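Local coordinates for galactofuranose-binding protein YtfQ (PDB 2VK2) that binds alpha- and beta-galactofuranose in the periplasm as the solute-binding component of the YtfQRT-YjfF ABC transporter, at residues A[241-246]-A[277-282]. Residues are numbered along the deposited sequence; the frame is centred on the assembly and turned at random.
Sequences ANASVE and STLYLP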
loop_
_atom_site.group_PDB
_atom_site.type_symbol
_atom_site.label_atom_id
_atom_site.label_comp_id
_atom_site.label_asym_id
_atom_site.label_seq_id
_atom_site.Cartn_x
_atom_site.Cartn_y
_atom_site.Cartn_z
ATOM N N ALA A 241 1.031 14.990 12.156
ATOM C CA ALA A 241 0.248 13.847 11.669
ATOM C C ALA A 241 -0.413 13.145 12.852
ATOM O O ALA A 241 0.130 13.144 13.955
ATOM C CB ALA A 241 1.141 12.882 10.900
ATOM N N ASN A 242 -1.578 12.537 12.630
ATOM C CA ASN A 242 -2.368 11.986 13.742
ATOM C C ASN A 242 -2.460 10.473 13.842
ATOM O O ASN A 242 -2.438 9.935 14.942
ATOM C CB ASN A 242 -3.783 12.562 13.729
ATOM C CG ASN A 242 -3.784 14.057 13.830
ATOM O OD1 ASN A 242 -3.711 14.625 14.924
ATOM N ND2 ASN A 242 -3.838 14.711 12.695
ATOM N N ALA A 243 -2.603 9.785 12.713
ATOM C CA ALA A 243 -2.879 8.349 12.743
ATOM C C ALA A 243 -2.324 7.650 11.511
ATOM O O ALA A 243 -2.471 8.143 10.395
ATOM C CB ALA A 243 -4.384 8.116 12.849
ATOM N N SER A 244 -1.680 6.507 11.722
ATOM C CA SER A 244 -1.215 5.682 10.609
ATOM C C SER A 244 -1.292 4.201 10.941
ATOM O O SER A 244 -0.992 3.788 12.057
ATOM C CB SER A 244 0.220 6.042 10.223
ATOM O OG SER A 244 0.673 5.233 9.141
ATOM N N VAL A 245 -1.664 3.402 9.946
ATOM C CA VAL A 245 -1.716 1.955 10.088
ATOM C C VAL A 245 -0.448 1.347 9.497
ATOM O O VAL A 245 -0.116 1.595 8.339
ATOM C CB VAL A 245 -2.952 1.372 9.375
ATOM C CG1 VAL A 245 -2.940 -0.146 9.444
ATOM C CG2 VAL A 245 -4.227 1.922 10.000
ATOM N N GLU A 246 0.251 0.547 10.294
ATOM C CA GLU A 246 1.474 -0.105 9.844
ATOM C C GLU A 246 1.189 -1.198 8.818
ATOM O O GLU A 246 0.272 -1.998 8.996
ATOM C CB GLU A 246 2.208 -0.723 11.032
ATOM C CG GLU A 246 3.531 -1.372 10.675
ATOM C CD GLU A 246 4.081 -2.221 11.801
ATOM O OE1 GLU A 246 4.985 -1.744 12.511
ATOM O OE2 GLU A 246 3.609 -3.365 11.976
ATOM N N SER A 277 -2.144 -5.885 10.610
ATOM C CA SER A 277 -2.352 -4.433 10.580
ATOM C C SER A 277 -2.535 -3.885 11.991
ATOM O O SER A 277 -3.313 -4.429 12.771
ATOM C CB SER A 277 -3.594 -4.089 9.760
ATOM O OG SER A 277 -3.474 -4.547 8.427
ATOM N N THR A 278 -1.831 -2.796 12.303
ATOM C CA THR A 278 -1.909 -2.163 13.619
ATOM C C THR A 278 -1.967 -0.646 13.477
ATOM O O THR A 278 -1.161 -0.060 12.758
ATOM C CB THR A 278 -0.686 -2.524 14.483
ATOM O OG1 THR A 278 -0.513 -3.946 14.502
ATOM C CG2 THR A 278 -0.860 -2.008 15.909
ATOM N N LEU A 279 -2.922 -0.026 14.167
ATOM C CA LEU A 279 -3.027 1.432 14.221
ATOM C C LEU A 279 -1.986 2.003 15.177
ATOM O O LEU A 279 -1.851 1.531 16.309
ATOM C CB LEU A 279 -4.422 1.847 14.690
ATOM C CG LEU A 279 -4.687 3.350 14.801
ATOM C CD1 LEU A 279 -4.750 3.985 13.424
ATOM C CD2 LEU A 279 -5.970 3.596 15.567
ATOM N N TYR A 280 -1.266 3.022 14.720
ATOM C CA TYR A 280 -0.303 3.732 15.550
ATOM C C TYR A 280 -0.621 5.220 15.591
ATOM O O TYR A 280 -0.962 5.829 14.575
ATOM C CB TYR A 280 1.116 3.492 15.038
ATOM C CG TYR A 280 1.611 2.097 15.336
ATOM C CD1 TYR A 280 1.895 1.703 16.640
ATOM C CD2 TYR A 280 1.785 1.164 14.318
ATOM C CE1 TYR A 280 2.341 0.422 16.923
ATOM C CE2 TYR A 280 2.233 -0.121 14.593
ATOM C CZ TYR A 280 2.509 -0.485 15.896
ATOM O OH TYR A 280 2.955 -1.756 16.177
ATOM N N LEU A 281 -0.509 5.783 16.791
ATOM C CA LEU A 281 -0.784 7.190 17.056
ATOM C C LEU A 281 0.494 7.833 17.609
ATOM O O LEU A 281 1.459 7.125 17.882
ATOM C CB LEU A 281 -1.945 7.305 18.051
ATOM C CG LEU A 281 -3.227 6.561 17.652
ATOM C CD1 LEU A 281 -4.273 6.661 18.751
ATOM C CD2 LEU A 281 -3.789 7.081 16.333
ATOM N N PRO A 282 0.519 9.174 17.750
ATOM C CA PRO A 282 1.753 9.858 18.160
ATOM C C PRO A 282 2.394 9.378 19.467
ATOM O O PRO A 282 3.607 9.503 19.617
ATOM C CB PRO A 282 1.309 11.319 18.280
ATOM C CG PRO A 282 0.186 11.428 17.303
ATOM C CD PRO A 282 -0.558 10.141 17.475
HETATM O O HOH W 1 -1.362 -3.365 7.283
HETATM O O HOH W 2 1.003 -4.070 11.867
HETATM O O HOH W 3 4.383 -3.474 14.756
#
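N242 meets P282 through its backbone: carbonyl O lies 3.2 Å from P282 CD and touches L281 CD2. The same methyl packs against A243 CB at 3.7 Å. Antiparallel pairing is established at S244, whose N donates to Y280 O (3.0 Å, nearly straight at 171°) and whose O accepts from Y280 N. V245 and L279 form the next, non-hydrogen-bonded pair; their side chains cross at about a right angle, CG2 meeting CD1 at 4.0 Å. V245 CG1, anti to the backbone N (chi1 176°), reaches S277 CB, while V245 CA makes a CA-H...O contact with T278 O, which also accepts from E246 N. On the opposite sheet face from V245, E246 CB abuts the Y280 ring edge in plane, 3.6 Å from CE2, and T278 CG2 covers one ring face near the rim. A water joins Y280 OH to E246 OE2, weakly on the carboxylate side. An alanine in place of Y280 would probably leave E246 CB and T278 CG2 without their aromatic neighbour and break this water link. Running at 149° to strand 243-246, strand 278-280 is the antiparallel outermost strand of an otherwise parallel sheet in one of this periplasmic binding protein's two alpha/beta lobes; beyond 243-246, backbone hydrogen bonds join A243 and V245 to S225, and V245 to sugar-binding D227. W119 (helix 109-124) packs on A243 and L281, Y233 (helix 230-237) on Y280.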